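Long-range contact in soluble lytic murein transglycosylase (Escherichia coli, PDB 1QSA), which cleaves the glycosidic bonds between N-acetylmuramic acid and N-acetylglucosamine in peptidoglycan, leaving a 1,6-anhydro bond on the muramic acid: residues 296-308 with 321-333. Sequence-based numbering, arbitrary orientation. Where two conformers were deposited one is given.
Sequences LGTGDRRGLNTWL and WRYWQADLLLERG
Trp321 meets two leucines of 296-308: Leu296 CD1 comes to the edge of its indole, while Leu308 CD2 lies 3.8 Å from CE3 of Trp321. The indole NE1 turns elsewhere, to Glu289, so the large ring can be buried without losing its hydrogen bond. One turn on, the indole of Trp324 receives a methyl group squarely on its face: Leu296 CD2 stands 3.5 Å from the centroid of the six-membered ring of Trp324, only 11° off the normal, a CH-pi contact. Tyr323 lies against the opposite face, and Trp324 NE1 bonds to Tyr352. Asp327 begins the polar side of the contact. Its OD2 accepts from both Arg301 NH1 (2.9 Å) and Arg301 NH2 (2.8 Å), an end-on grip with carboxylate and guanidinium planes nearly perpendicular; its OD1 bridges to Arg359. Leu328 is a knob in a hole formed by Arg301, Leu304, Asn305 and Leu308, a branched apolar side chain that fits among these four residues of one helix face. Its CD2 packs 3.6 Å from Leu304 CD2 and also lies over one face of the Arg301 guanidinium. Glu331, with CG anti to its backbone N (chi1 -170°) and an extended chain beyond, brings OE1 to 2.8 Å from Arg301 NE; Arg301 NH2 completes this side-on grip. Bends at chi2 and chi3 of Arg301 turn its guanidinium so that one edge faces Asp327 and the adjacent one Glu331. Thus in the alpha-superhelix helix 319-331 packs on the end of helix 285-298 through Leu296, and on helix 301-310 through Leu304, Leu308 and a salt-bridge network, whose two carboxylates probably stabilise the arginine's positive charge and fix its guanidinium's rotation.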
loop_
_atom_site.group_PDB
_atom_site.type_symbol
_atom_site.label_atom_id
_atom_site.label_comp_id
_atom_site.label_asym_id
_atom_site.label_seq_id
_atom_site.Cartn_x
_atom_site.Cartn_y
_atom_site.Cartn_z
ATOM N N LEU A 296 -6.968 -24.827 -8.713
ATOM C CA LEU A 296 -5.910 -25.180 -7.766
ATOM C C LEU A 296 -6.462 -25.381 -6.353
ATOM O O LEU A 296 -6.033 -26.275 -5.620
ATOM C CB LEU A 296 -4.845 -24.079 -7.698
ATOM C CG LEU A 296 -3.845 -24.016 -8.853
ATOM C CD1 LEU A 296 -2.924 -22.803 -8.659
ATOM C CD2 LEU A 296 -3.026 -25.302 -8.936
ATOM N N GLY A 297 -7.427 -24.551 -5.984
ATOM C CA GLY A 297 -7.999 -24.637 -4.649
ATOM C C GLY A 297 -8.917 -25.824 -4.413
ATOM O O GLY A 297 -9.300 -26.082 -3.274
ATOM N N THR A 298 -9.263 -26.549 -5.476
ATOM C CA THR A 298 -10.154 -27.701 -5.342
ATOM C C THR A 298 -9.534 -29.017 -5.799
ATOM O O THR A 298 -10.206 -30.057 -5.810
ATOM C CB THR A 298 -11.486 -27.453 -6.095
ATOM O OG1 THR A 298 -11.229 -27.262 -7.492
ATOM C CG2 THR A 298 -12.196 -26.222 -5.538
ATOM N N GLY A 299 -8.265 -28.972 -6.211
ATOM C CA GLY A 299 -7.585 -30.185 -6.656
ATOM C C GLY A 299 -8.066 -30.671 -8.011
ATOM O O GLY A 299 -7.923 -31.848 -8.352
ATOM N N ASP A 300 -8.623 -29.757 -8.788
ATOM C CA ASP A 300 -9.154 -30.069 -10.112
ATOM C C ASP A 300 -8.027 -30.125 -11.140
ATOM O O ASP A 300 -7.653 -29.106 -11.725
ATOM C CB ASP A 300 -10.179 -28.996 -10.486
ATOM C CG ASP A 300 -10.881 -29.262 -11.810
ATOM O OD1 ASP A 300 -10.623 -30.281 -12.496
ATOM O OD2 ASP A 300 -11.718 -28.419 -12.166
ATOM N N ARG A 301 -7.523 -31.328 -11.395
ATOM C CA ARG A 301 -6.426 -31.499 -12.355
ATOM C C ARG A 301 -6.783 -31.170 -13.805
ATOM O O ARG A 301 -6.023 -30.470 -14.482
ATOM C CB ARG A 301 -5.814 -32.895 -12.250
ATOM C CG ARG A 301 -5.354 -33.254 -10.845
ATOM C CD ARG A 301 -4.314 -32.261 -10.315
ATOM N NE ARG A 301 -3.046 -32.415 -11.029
ATOM C CZ ARG A 301 -2.045 -31.540 -10.997
ATOM N NH1 ARG A 301 -2.165 -30.408 -10.315
ATOM N NH2 ARG A 301 -0.929 -31.792 -11.669
ATOM N N ARG A 302 -7.924 -31.662 -14.292
ATOM C CA ARG A 302 -8.341 -31.350 -15.664
ATOM C C ARG A 302 -8.597 -29.861 -15.804
ATOM O O ARG A 302 -8.275 -29.252 -16.831
ATOM C CB ARG A 302 -9.609 -32.114 -16.053
ATOM C CG ARG A 302 -9.349 -33.569 -16.249
ATOM C CD ARG A 302 -10.531 -34.326 -16.811
ATOM N NE ARG A 302 -10.083 -35.671 -17.172
ATOM C CZ ARG A 302 -10.881 -36.676 -17.517
ATOM N NH1 ARG A 302 -12.199 -36.515 -17.545
ATOM N NH2 ARG A 302 -10.353 -37.853 -17.825
ATOM N N GLY A 303 -9.190 -29.281 -14.759
ATOM C CA GLY A 303 -9.481 -27.860 -14.757
ATOM C C GLY A 303 -8.217 -27.021 -14.802
ATOM O O GLY A 303 -8.164 -26.016 -15.487
ATOM N N LEU A 304 -7.190 -27.443 -14.077
ATOM C CA LEU A 304 -5.937 -26.706 -14.071
ATOM C C LEU A 304 -5.361 -26.707 -15.484
ATOM O O LEU A 304 -4.904 -25.677 -15.968
ATOM C CB LEU A 304 -4.943 -27.338 -13.094
ATOM C CG LEU A 304 -3.567 -26.669 -13.071
ATOM C CD1 LEU A 304 -3.713 -25.186 -12.672
ATOM C CD2 LEU A 304 -2.621 -27.415 -12.133
ATOM N N ASN A 305 -5.376 -27.872 -16.128
ATOM C CA ASN A 305 -4.852 -27.997 -17.490
ATOM C C ASN A 305 -5.640 -27.090 -18.437
ATOM O O ASN A 305 -5.061 -26.295 -19.172
ATOM C CB ASN A 305 -4.927 -29.453 -17.967
ATOM C CG ASN A 305 -4.314 -29.643 -19.355
ATOM O OD1 ASN A 305 -5.015 -29.933 -20.328
ATOM N ND2 ASN A 305 -3.003 -29.472 -19.445
ATOM N N THR A 306 -6.967 -27.166 -18.358
ATOM C CA THR A 306 -7.841 -26.365 -19.209
ATOM C C THR A 306 -7.655 -24.856 -19.049
ATOM O O THR A 306 -7.447 -24.132 -20.025
ATOM C CB THR A 306 -9.321 -26.683 -18.928
ATOM O OG1 THR A 306 -9.583 -28.048 -19.272
ATOM C CG2 THR A 306 -10.253 -25.753 -19.732
ATOM N N TRP A 307 -7.731 -24.391 -17.808
ATOM C CA TRP A 307 -7.622 -22.968 -17.522
ATOM C C TRP A 307 -6.227 -22.339 -17.650
ATOM O O TRP A 307 -6.107 -21.192 -18.071
ATOM C CB TRP A 307 -8.310 -22.667 -16.186
ATOM C CG TRP A 307 -9.792 -22.963 -16.267
ATOM C CD1 TRP A 307 -10.451 -24.004 -15.680
ATOM C CD2 TRP A 307 -10.774 -22.248 -17.038
ATOM N NE1 TRP A 307 -11.780 -23.988 -16.042
ATOM C CE2 TRP A 307 -12.006 -22.922 -16.873
ATOM C CE3 TRP A 307 -10.733 -21.104 -17.853
ATOM C CZ2 TRP A 307 -13.186 -22.491 -17.492
ATOM C CZ3 TRP A 307 -11.903 -20.675 -18.467
ATOM C CH2 TRP A 307 -13.115 -21.368 -18.282
ATOM N N LEU A 308 -5.173 -23.087 -17.328
ATOM C CA LEU A 308 -3.815 -22.552 -17.476
ATOM C C LEU A 308 -3.565 -22.268 -18.959
ATOM O O LEU A 308 -2.895 -21.294 -19.317
ATOM C CB LEU A 308 -2.775 -23.558 -16.995
ATOM C CG LEU A 308 -1.803 -23.256 -15.846
ATOM C CD1 LEU A 308 -0.395 -23.508 -16.326
ATOM C CD2 LEU A 308 -1.948 -21.849 -15.276
ATOM N N TRP A 321 2.649 -19.356 -12.836
ATOM C CA TRP A 321 2.125 -20.146 -13.943
ATOM C C TRP A 321 3.181 -21.040 -14.576
ATOM O O TRP A 321 2.852 -22.088 -15.137
ATOM C CB TRP A 321 1.389 -19.265 -14.946
ATOM C CG TRP A 321 0.341 -18.378 -14.293
ATOM C CD1 TRP A 321 0.046 -17.094 -14.637
ATOM C CD2 TRP A 321 -0.505 -18.693 -13.158
ATOM N NE1 TRP A 321 -0.916 -16.580 -13.793
ATOM C CE2 TRP A 321 -1.274 -17.538 -12.879
ATOM C CE3 TRP A 321 -0.675 -19.830 -12.347
ATOM C CZ2 TRP A 321 -2.204 -17.479 -11.821
ATOM C CZ3 TRP A 321 -1.601 -19.771 -11.289
ATOM C CH2 TRP A 321 -2.353 -18.600 -11.041
ATOM N N ARG A 322 4.445 -20.630 -14.494
ATOM C CA ARG A 322 5.523 -21.477 -14.991
ATOM C C ARG A 322 5.632 -22.695 -14.056
ATOM O O ARG A 322 5.747 -23.839 -14.517
ATOM C CB ARG A 322 6.843 -20.714 -15.033
ATOM C CG ARG A 322 6.870 -19.656 -16.125
ATOM C CD ARG A 322 8.100 -18.786 -16.020
ATOM N NE ARG A 322 9.323 -19.521 -16.328
ATOM C CZ ARG A 322 10.534 -19.171 -15.903
ATOM N NH1 ARG A 322 10.695 -18.110 -15.122
ATOM N NH2 ARG A 322 11.589 -19.902 -16.237
ATOM N N TYR A 323 5.535 -22.463 -12.743
ATOM C CA TYR A 323 5.609 -23.579 -11.800
ATOM C C TYR A 323 4.445 -24.538 -12.018
ATOM O O TYR A 323 4.651 -25.750 -12.060
ATOM C CB TYR A 323 5.587 -23.118 -10.329
ATOM C CG TYR A 323 5.535 -24.314 -9.377
ATOM C CD1 TYR A 323 6.695 -25.021 -9.043
ATOM C CD2 TYR A 323 4.313 -24.783 -8.879
ATOM C CE1 TYR A 323 6.637 -26.174 -8.246
ATOM C CE2 TYR A 323 4.245 -25.923 -8.088
ATOM C CZ TYR A 323 5.405 -26.613 -7.777
ATOM O OH TYR A 323 5.338 -27.735 -7.001
ATOM N N TRP A 324 3.232 -24.011 -12.162
ATOM C CA TRP A 324 2.081 -24.908 -12.332
ATOM C C TRP A 324 2.087 -25.630 -13.676
ATOM O O TRP A 324 1.550 -26.738 -13.793
ATOM C CB TRP A 324 0.764 -24.206 -11.990
ATOM C CG TRP A 324 0.653 -24.002 -10.486
ATOM C CD1 TRP A 324 0.792 -22.819 -9.801
ATOM C CD2 TRP A 324 0.508 -25.024 -9.485
ATOM N NE1 TRP A 324 0.762 -23.046 -8.444
ATOM C CE2 TRP A 324 0.588 -24.386 -8.217
ATOM C CE3 TRP A 324 0.323 -26.418 -9.536
ATOM C CZ2 TRP A 324 0.495 -25.090 -7.012
ATOM C CZ3 TRP A 324 0.227 -27.123 -8.328
ATOM C CH2 TRP A 324 0.315 -26.453 -7.082
ATOM N N GLN A 325 2.771 -25.053 -14.661
ATOM C CA GLN A 325 2.911 -25.724 -15.958
ATOM C C GLN A 325 3.844 -26.919 -15.727
ATOM O O GLN A 325 3.600 -28.017 -16.231
ATOM C CB GLN A 325 3.525 -24.781 -16.993
ATOM C CG GLN A 325 3.694 -25.418 -18.373
ATOM C CD GLN A 325 2.373 -25.835 -18.991
ATOM O OE1 GLN A 325 1.872 -26.937 -18.744
ATOM N NE2 GLN A 325 1.796 -24.952 -19.798
ATOM N N ALA A 326 4.910 -26.689 -14.958
ATOM C CA ALA A 326 5.866 -27.736 -14.619
ATOM C C ALA A 326 5.154 -28.836 -13.827
ATOM O O ALA A 326 5.398 -30.018 -14.048
ATOM C CB ALA A 326 7.004 -27.159 -13.806
ATOM N N ASP A 327 4.275 -28.437 -12.903
ATOM C CA ASP A 327 3.519 -29.400 -12.091
ATOM C C ASP A 327 2.670 -30.331 -12.977
ATOM O O ASP A 327 2.642 -31.546 -12.770
ATOM C CB ASP A 327 2.629 -28.654 -11.097
ATOM C CG ASP A 327 1.874 -29.591 -10.168
ATOM O OD1 ASP A 327 2.460 -30.050 -9.162
ATOM O OD2 ASP A 327 0.699 -29.871 -10.457
ATOM N N LEU A 328 2.005 -29.751 -13.973
ATOM C CA LEU A 328 1.187 -30.529 -14.913
ATOM C C LEU A 328 2.060 -31.478 -15.745
ATOM O O LEU A 328 1.729 -32.661 -15.910
ATOM C CB LEU A 328 0.438 -29.596 -15.861
ATOM C CG LEU A 328 -0.715 -28.770 -15.296
ATOM C CD1 LEU A 328 -1.164 -27.776 -16.355
ATOM C CD2 LEU A 328 -1.861 -29.699 -14.864
ATOM N N LEU A 329 3.188 -30.967 -16.236
ATOM C CA LEU A 329 4.121 -31.758 -17.050
ATOM C C LEU A 329 4.701 -32.929 -16.271
ATOM O O LEU A 329 4.870 -34.020 -16.813
ATOM C CB LEU A 329 5.257 -30.876 -17.572
ATOM C CG LEU A 329 4.879 -29.918 -18.705
ATOM C CD1 LEU A 329 6.008 -28.895 -18.909
ATOM C CD2 LEU A 329 4.592 -30.694 -20.003
ATOM N N LEU A 330 4.998 -32.717 -14.990
ATOM C CA LEU A 330 5.522 -33.796 -14.159
ATOM C C LEU A 330 4.489 -34.921 -14.059
ATOM O O LEU A 330 4.834 -36.089 -14.234
ATOM C CB LEU A 330 5.868 -33.306 -12.750
ATOM C CG LEU A 330 7.147 -32.471 -12.631
ATOM C CD1 LEU A 330 7.215 -31.818 -11.242
ATOM C CD2 LEU A 330 8.359 -33.389 -12.857
ATOM N N GLU A 331 3.221 -34.575 -13.817
ATOM C CA GLU A 331 2.192 -35.616 -13.699
ATOM C C GLU A 331 2.002 -36.366 -15.021
ATOM O O GLU A 331 1.654 -37.552 -15.022
ATOM C CB GLU A 331 0.851 -35.051 -13.222
ATOM C CG GLU A 331 -0.123 -36.182 -12.880
ATOM C CD GLU A 331 -1.456 -35.736 -12.310
ATOM O OE1 GLU A 331 -1.816 -34.535 -12.400
ATOM O OE2 GLU A 331 -2.162 -36.625 -11.782
ATOM N N ARG A 332 2.187 -35.653 -16.133
ATOM C CA ARG A 332 2.073 -36.232 -17.464
ATOM C C ARG A 332 3.301 -37.075 -17.836
ATOM O O ARG A 332 3.331 -37.698 -18.898
ATOM C CB ARG A 332 1.854 -35.127 -18.504
ATOM C CG ARG A 332 0.465 -34.497 -18.472
ATOM C CD ARG A 332 -0.565 -35.482 -18.987
ATOM N NE ARG A 332 -1.928 -34.949 -18.994
ATOM C CZ ARG A 332 -2.511 -34.374 -20.042
ATOM N NH1 ARG A 332 -1.855 -34.217 -21.188
ATOM N NH2 ARG A 332 -3.758 -33.938 -19.939
ATOM N N GLY A 333 4.319 -37.087 -16.977
ATOM C CA GLY A 333 5.507 -37.881 -17.262
ATOM C C GLY A 333 6.538 -37.224 -18.163
ATOM O O GLY A 333 7.403 -37.908 -18.717
#